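Local coordinates for protein methyltransferase FkbM (Methylobacillus flagellatus KT, PDB 2PY6) that probably transfers methyl groups to an acceptor substrate, as a methyltransferase of the FkbM type, at residues A[132-135]-A[139-142]; A[21-26]-A[196-201]. All coordinates share one frame; numbering follows the deposited sequence.

Contact 1: A[132-135]-A[139-142]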
ATOM      1  N   ILE A 132      15.419 -17.855 -13.947  1.00 27.67           N
ATOM      2  CA  ILE A 132      16.005 -18.690 -12.890  1.00 28.94           C
ATOM      3  C   ILE A 132      16.151 -20.137 -13.355  1.00 30.23           C
ATOM      4  O   ILE A 132      17.195 -20.768 -13.155  1.00 32.48           O
ATOM      5  CB  ILE A 132      15.120 -18.712 -11.608  1.00 31.13           C
ATOM      6  CG1 ILE A 132      15.190 -17.366 -10.874  1.00 36.32           C
ATOM      7  CG2 ILE A 132      15.518 -19.871 -10.672  1.00 31.81           C
ATOM      8  CD1 ILE A 132      16.574 -16.948 -10.449  1.00 37.28           C
ATOM      9  N   CYS A 133      15.091 -20.659 -13.969  1.00 30.28           N
ATOM     10  CA  CYS A 133      15.088 -22.025 -14.459  1.00 28.24           C
ATOM     11  C   CYS A 133      16.111 -22.221 -15.544  1.00 29.75           C
ATOM     12  O   CYS A 133      16.857 -23.184 -15.484  1.00 29.79           O
ATOM     13  CB  CYS A 133      13.692 -22.437 -14.941  1.00 27.08           C
ATOM     14  SG  CYS A 133      12.486 -22.558 -13.570  1.00 29.51           S
ATOM     15  N   ARG A 134      16.166 -21.312 -16.521  1.00 29.84           N
ATOM     16  CA  ARG A 134      17.140 -21.426 -17.629  1.00 29.05           C
ATOM     17  C   ARG A 134      18.576 -21.384 -17.154  1.00 28.67           C
ATOM     18  O   ARG A 134      19.391 -22.222 -17.559  1.00 24.84           O
ATOM     19  CB  ARG A 134      16.913 -20.361 -18.714  1.00 29.78           C
ATOM     20  CG  ARG A 134      15.568 -20.522 -19.453  1.00 32.58           C
ATOM     21  CD  ARG A 134      15.477 -19.603 -20.645  1.00 31.07           C
ATOM     22  NE  ARG A 134      15.533 -18.157 -20.350  1.00 31.80           N
ATOM     23  CZ  ARG A 134      14.489 -17.313 -20.317  1.00 30.89           C
ATOM     24  NH1 ARG A 134      13.254 -17.730 -20.524  1.00 32.85           N
ATOM     25  NH2 ARG A 134      14.673 -16.017 -20.072  1.00 31.20           N
ATOM     26  N   THR A 135      18.875 -20.428 -16.279  1.00 29.72           N
ATOM     27  CA  THR A 135      20.208 -20.292 -15.681  1.00 29.70           C
ATOM     28  C   THR A 135      20.667 -21.619 -15.072  1.00 28.30           C
ATOM     29  O   THR A 135      21.797 -22.036 -15.262  1.00 26.13           O
ATOM     30  CB  THR A 135      20.209 -19.176 -14.568  1.00 31.09           C
ATOM     31  OG1 THR A 135      20.023 -17.883 -15.163  1.00 29.38           O
ATOM     32  CG2 THR A 135      21.511 -19.149 -13.805  1.00 34.14           C
ATOM     33  N   PRO A 139      14.198 -28.108 -15.863  1.00 32.42           N
ATOM     34  CA  PRO A 139      13.042 -28.286 -16.766  1.00 31.72           C
ATOM     35  C   PRO A 139      11.814 -27.557 -16.210  1.00 30.63           C
ATOM     36  O   PRO A 139      11.497 -27.684 -15.011  1.00 30.65           O
ATOM     37  CB  PRO A 139      12.845 -29.808 -16.790  1.00 28.87           C
ATOM     38  CG  PRO A 139      14.124 -30.356 -16.393  1.00 27.03           C
ATOM     39  CD  PRO A 139      14.702 -29.414 -15.386  1.00 30.85           C
ATOM     40  N   HIS A 140      11.197 -26.726 -17.053  1.00 31.36           N
ATOM     41  CA  HIS A 140      10.082 -25.888 -16.627  1.00 29.94           C
ATOM     42  C   HIS A 140       8.970 -25.776 -17.660  1.00 30.54           C
ATOM     43  O   HIS A 140       9.207 -25.958 -18.859  1.00 30.77           O
ATOM     44  CB  HIS A 140      10.585 -24.492 -16.164  1.00 29.89           C
ATOM     45  CG  HIS A 140      11.309 -23.715 -17.206  1.00 27.46           C
ATOM     46  ND1 HIS A 140      12.538 -24.089 -17.699  1.00 25.79           N
ATOM     47  CD2 HIS A 140      10.979 -22.566 -17.841  1.00 26.14           C
ATOM     48  CE1 HIS A 140      12.926 -23.212 -18.605  1.00 31.69           C
ATOM     49  NE2 HIS A 140      11.998 -22.276 -18.707  1.00 29.37           N
ATOM     50  N   LEU A 141       7.773 -25.451 -17.153  1.00 32.08           N
ATOM     51  CA  LEU A 141       6.535 -25.377 -17.924  1.00 33.19           C
ATOM     52  C   LEU A 141       5.647 -24.276 -17.428  1.00 27.85           C
ATOM     53  O   LEU A 141       5.632 -23.996 -16.253  1.00 29.89           O
ATOM     54  CB  LEU A 141       5.664 -26.612 -17.668  1.00 34.92           C
ATOM     55  CG  LEU A 141       6.113 -27.995 -18.013  1.00 42.67           C
ATOM     56  CD1 LEU A 141       5.268 -28.990 -17.251  1.00 52.29           C
ATOM     57  CD2 LEU A 141       6.025 -28.209 -19.505  1.00 51.66           C
ATOM     58  N   ASN A 142       4.865 -23.704 -18.327  1.00 28.47           N
ATOM     59  CA  ASN A 142       3.801 -22.774 -17.940  1.00 32.76           C
ATOM     60  C   ASN A 142       2.525 -23.645 -17.719  1.00 32.53           C
ATOM     61  O   ASN A 142       2.544 -24.886 -17.976  1.00 29.21           O
ATOM     62  CB  ASN A 142       3.603 -21.661 -18.963  1.00 32.81           C
ATOM     63  CG  ASN A 142       3.073 -22.144 -20.285  1.00 28.64           C
ATOM     64  OD1 ASN A 142       2.319 -23.109 -20.368  1.00 32.26           O
ATOM     65  ND2 ASN A 142       3.441 -21.441 -21.332  1.00 30.38           N
TER
HETATM   66  O   HOH W   1      11.886 -20.312 -20.649  1.00 14.33           O

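Contact 2: A[21-26]-A[196-201]. With EDO (1,2-ethanediol), chain C.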
ATOM      1  N   ASP A  21       0.713 -19.442 -41.678  1.00 29.72           N
ATOM      2  CA  ASP A  21       1.597 -20.558 -41.911  1.00 30.42           C
ATOM      3  C   ASP A  21       1.903 -21.334 -40.641  1.00 28.84           C
ATOM      4  O   ASP A  21       1.822 -22.570 -40.635  1.00 27.40           O
ATOM      5  CB  ASP A  21       2.880 -20.087 -42.580  1.00 31.47           C
ATOM      6  CG  ASP A  21       2.647 -19.627 -44.011  1.00 28.11           C
ATOM      7  OD1 ASP A  21       1.672 -20.083 -44.638  1.00 40.06           O
ATOM      8  OD2 ASP A  21       3.463 -18.848 -44.522  1.00 41.05           O
ATOM      9  N   SER A  22       2.265 -20.622 -39.581  1.00 28.87           N
ATOM     10  CA  SER A  22       2.559 -21.264 -38.311  1.00 29.09           C
ATOM     11  C   SER A  22       1.318 -22.025 -37.772  1.00 28.16           C
ATOM     12  O   SER A  22       1.445 -23.084 -37.119  1.00 27.78           O
ATOM     13  CB  SER A  22       3.135 -20.241 -37.303  1.00 28.63           C
ATOM     14  OG  SER A  22       2.214 -19.215 -37.015  1.00 33.87           O
ATOM     15  N   PHE A  23       0.125 -21.494 -38.051  1.00 26.92           N
ATOM     16  CA  PHE A  23      -1.140 -22.124 -37.631  1.00 26.05           C
ATOM     17  C   PHE A  23      -1.288 -23.547 -38.195  1.00 27.07           C
ATOM     18  O   PHE A  23      -1.582 -24.500 -37.449  1.00 27.24           O
ATOM     19  CB  PHE A  23      -2.356 -21.233 -38.020  1.00 24.55           C
ATOM     20  CG  PHE A  23      -3.704 -21.944 -38.017  1.00 25.97           C
ATOM     21  CD1 PHE A  23      -4.310 -22.336 -36.826  1.00 26.30           C
ATOM     22  CD2 PHE A  23      -4.383 -22.178 -39.212  1.00 29.07           C
ATOM     23  CE1 PHE A  23      -5.554 -22.952 -36.814  1.00 28.84           C
ATOM     24  CE2 PHE A  23      -5.634 -22.777 -39.211  1.00 29.77           C
ATOM     25  CZ  PHE A  23      -6.229 -23.163 -38.008  1.00 31.18           C
ATOM     26  N   LEU A  24      -1.085 -23.674 -39.491  1.00 27.76           N
ATOM     27  CA  LEU A  24      -1.225 -24.944 -40.174  1.00 29.70           C
ATOM     28  C   LEU A  24      -0.152 -25.919 -39.747  1.00 29.12           C
ATOM     29  O   LEU A  24      -0.440 -27.084 -39.507  1.00 30.74           O
ATOM     30  CB  LEU A  24      -1.199 -24.725 -41.686  1.00 33.15           C
ATOM     31  CG  LEU A  24      -2.384 -23.947 -42.250  1.00 33.13           C
ATOM     32  CD1 LEU A  24      -2.248 -23.728 -43.777  1.00 34.88           C
ATOM     33  CD2 LEU A  24      -3.676 -24.659 -41.939  1.00 38.11           C
ATOM     34  N   ALA A  25       1.081 -25.443 -39.646  1.00 30.42           N
ATOM     35  CA  ALA A  25       2.207 -26.261 -39.172  1.00 30.11           C
ATOM     36  C   ALA A  25       1.992 -26.740 -37.732  1.00 30.44           C
ATOM     37  O   ALA A  25       2.302 -27.879 -37.402  1.00 35.15           O
ATOM     38  CB  ALA A  25       3.515 -25.460 -39.243  1.00 30.37           C
ATOM     39  N   ALA A  26       1.493 -25.871 -36.867  1.00 29.74           N
ATOM     40  CA  ALA A  26       1.248 -26.265 -35.482  1.00 30.69           C
ATOM     41  C   ALA A  26       0.127 -27.312 -35.389  1.00 29.01           C
ATOM     42  O   ALA A  26       0.198 -28.254 -34.620  1.00 28.90           O
ATOM     43  CB  ALA A  26       0.927 -25.073 -34.651  1.00 29.71           C
ATOM     44  N   PHE A 196      -1.864 -19.713 -29.997  1.00 28.07           N
ATOM     45  CA  PHE A 196      -1.682 -19.902 -28.550  1.00 28.39           C
ATOM     46  C   PHE A 196      -2.204 -21.278 -28.037  1.00 27.76           C
ATOM     47  O   PHE A 196      -1.502 -22.003 -27.329  1.00 27.54           O
ATOM     48  CB  PHE A 196      -2.354 -18.795 -27.766  1.00 28.77           C
ATOM     49  CG  PHE A 196      -2.542 -19.139 -26.308  1.00 27.14           C
ATOM     50  CD1 PHE A 196      -1.463 -19.203 -25.468  1.00 21.31           C
ATOM     51  CD2 PHE A 196      -3.808 -19.440 -25.808  1.00 30.55           C
ATOM     52  CE1 PHE A 196      -1.647 -19.519 -24.130  1.00 33.66           C
ATOM     53  CE2 PHE A 196      -3.996 -19.764 -24.484  1.00 36.20           C
ATOM     54  CZ  PHE A 196      -2.920 -19.783 -23.643  1.00 27.21           C
ATOM     55  N   HIS A 197      -3.441 -21.606 -28.398  1.00 27.90           N
ATOM     56  CA  HIS A 197      -4.063 -22.874 -28.042  1.00 28.91           C
ATOM     57  C   HIS A 197      -3.328 -24.078 -28.651  1.00 29.47           C
ATOM     58  O   HIS A 197      -3.177 -25.088 -27.999  1.00 26.37           O
ATOM     59  CB  HIS A 197      -5.559 -22.905 -28.431  1.00 33.71           C
ATOM     60  CG  HIS A 197      -6.403 -21.888 -27.712  1.00 32.59           C
ATOM     61  ND1 HIS A 197      -6.641 -21.935 -26.355  1.00 32.78           N
ATOM     62  CD2 HIS A 197      -7.052 -20.788 -28.169  1.00 38.36           C
ATOM     63  CE1 HIS A 197      -7.374 -20.891 -26.003  1.00 33.85           C
ATOM     64  NE2 HIS A 197      -7.639 -20.181 -27.087  1.00 32.94           N
ATOM     65  N   LEU A 198      -2.859 -23.980 -29.893  1.00 28.19           N
ATOM     66  CA  LEU A 198      -2.144 -25.107 -30.494  1.00 25.89           C
ATOM     67  C   LEU A 198      -0.758 -25.351 -29.865  1.00 26.76           C
ATOM     68  O   LEU A 198      -0.335 -26.480 -29.743  1.00 21.97           O
ATOM     69  CB  LEU A 198      -1.991 -24.924 -32.005  1.00 22.48           C
ATOM     70  CG  LEU A 198      -3.259 -24.998 -32.847  1.00 19.68           C
ATOM     71  CD1 LEU A 198      -2.993 -24.531 -34.253  1.00 20.70           C
ATOM     72  CD2 LEU A 198      -3.829 -26.386 -32.840  1.00 20.69           C
ATOM     73  N   THR A 199      -0.079 -24.278 -29.477  1.00 25.91           N
ATOM     74  CA  THR A 199       1.296 -24.345 -29.000  1.00 27.89           C
ATOM     75  C   THR A 199       1.547 -24.158 -27.522  1.00 27.31           C
ATOM     76  O   THR A 199       2.640 -24.501 -27.068  1.00 26.55           O
ATOM     77  CB  THR A 199       2.132 -23.235 -29.638  1.00 26.30           C
ATOM     78  OG1 THR A 199       1.650 -21.972 -29.200  1.00 29.45           O
ATOM     79  CG2 THR A 199       2.069 -23.306 -31.169  1.00 31.31           C
ATOM     80  N   CYS A 200       0.567 -23.608 -26.800  1.00 27.43           N
ATOM     81  CA  CYS A 200       0.680 -23.253 -25.364  1.00 29.08           C
ATOM     82  C   CYS A 200       1.645 -22.079 -25.151  1.00 29.12           C
ATOM     83  O   CYS A 200       2.139 -21.909 -24.065  1.00 31.05           O
ATOM     84  CB  CYS A 200       1.160 -24.427 -24.489  1.00 31.63           C
ATOM     85  SG  CYS A 200       0.248 -25.952 -24.625  1.00 29.62           S
ATOM     86  N   GLU A 201       1.891 -21.274 -26.187  1.00 29.23           N
ATOM     87  CA  GLU A 201       2.839 -20.176 -26.139  1.00 29.21           C
ATOM     88  C   GLU A 201       2.128 -18.832 -26.028  1.00 28.61           C
ATOM     89  O   GLU A 201       1.615 -18.319 -27.018  1.00 31.04           O
ATOM     90  CB  GLU A 201       3.748 -20.181 -27.398  1.00 30.60           C
ATOM     91  CG  GLU A 201       4.688 -18.960 -27.503  1.00 31.43           C
ATOM     92  CD  GLU A 201       5.521 -18.696 -26.233  1.00 32.48           C
ATOM     93  OE1 GLU A 201       6.448 -19.455 -25.948  1.00 32.00           O
ATOM     94  OE2 GLU A 201       5.271 -17.694 -25.538  1.00 37.27           O
TER
HETATM   95  C1  EDO C 410      -3.745 -25.001 -24.898  1.00 32.09           C
HETATM   96  O1  EDO C 410      -2.440 -24.501 -24.992  1.00 43.26           O
HETATM   97  C2  EDO C 410      -4.670 -23.978 -24.246  1.00 34.76           C
HETATM   98  O2  EDO C 410      -5.901 -23.888 -24.983  1.00 21.36           O

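Contact 1: A[132-135]-A[139-142]
H140 places its imidazole against the last turn of helix 123-135 by setting CG between its own backbone N and carbonyl carbon (chi1 60°), with chi2 then turning the ring to lay one face on C133. The geometry fits a CH-pi contact: C133 CB stands 3.6 Å from the centroid of the H140 ring, 20° off the ring normal, and is displaced toward the rim, nearest to ND1 at 3.4 Å. C133 SG lies obliquely, near H140 CB. R134 CG approaches obliquely at the distal CE1-NE2 side, 3.9 Å from H140 CE1, and the arginine bends at chi3, its guanidinium plane 56° from that of the imidazole. The contact thus joins the helix of a beta-alpha-beta unit (strand 114-118, helix 123-135, strand 140-142) to the strand that follows it. R134 NH2 also bonds Q131, and H140 ND1 bonds the carbonyl O of I138. A water links the two polar ends, accepting from R134 NH1 at 2.9 Å and lying in the ring plane 2.8 Å from H140 NE2. Both ring nitrogens are therefore engaged, which would limit flipping of the imidazole; R134 and D130, which H140 also touches, would act on its charge in opposite senses, leaving the net effect unsettled.

Contact 2: A[21-26]-A[196-201]
The backbones of the two helical segments draw together at A26 and L198, whose CA atoms are 6.1 Å apart, consistent with the small side chain of A26. A26 CB rests 3.9 Å from L198 CB and also touches the methyl CG2 of T199. L198 reaches on toward F23 with CD1, which lies 3.6 Å from F23 CD1, obliquely to the ring, and 3.5 Å from the carbonyl O of F23. The phenyl ring gets there because F23 carries CG anti to the backbone N (chi1 163°), and it meets Y191 on its own account. I167 of helix 164-169 touches both F23 and L198. On the polar side of T199, OG1 accepts from E201 N at 3.1 Å and is also bonded to the carbonyl O of N195; C200, with a positive phi of 69°, is the first residue to leave the helix. An ethanediol, probably from the crystallisation liquor, sits beside H197, its O2 placed 2.5 Å from H197 ND1, too short for that length to be trusted. Together these features describe a close apolar helix-helix contact between helix 19-32 and helix 184-199, with an ST turn at T199 where helix 184-199 gives way to the turn before helix 203-208.

In the fold
Contact 2 is a buried, apolar junction of two helices far apart in sequence, about 17 Å from the chain centre, whereas contact 1 is partly buried, lies about 25 Å out and joins neighbours within the beta-alpha-beta unit of strand 114-118, helix 123-135 and strand 140-142, the last an outermost strand of its sheet. The chemistry follows the place: imidazole, thiol and a bridging water in the first, methyl and phenyl groups in the second. Their centres are about 21 Å apart, yet they meet through a probable hydrogen bond of 3.1 Å from N142 ND2 to C200 O. Both lie near a second subunit: R134 packs on its G250, and E201 forms a salt bridge with its K249.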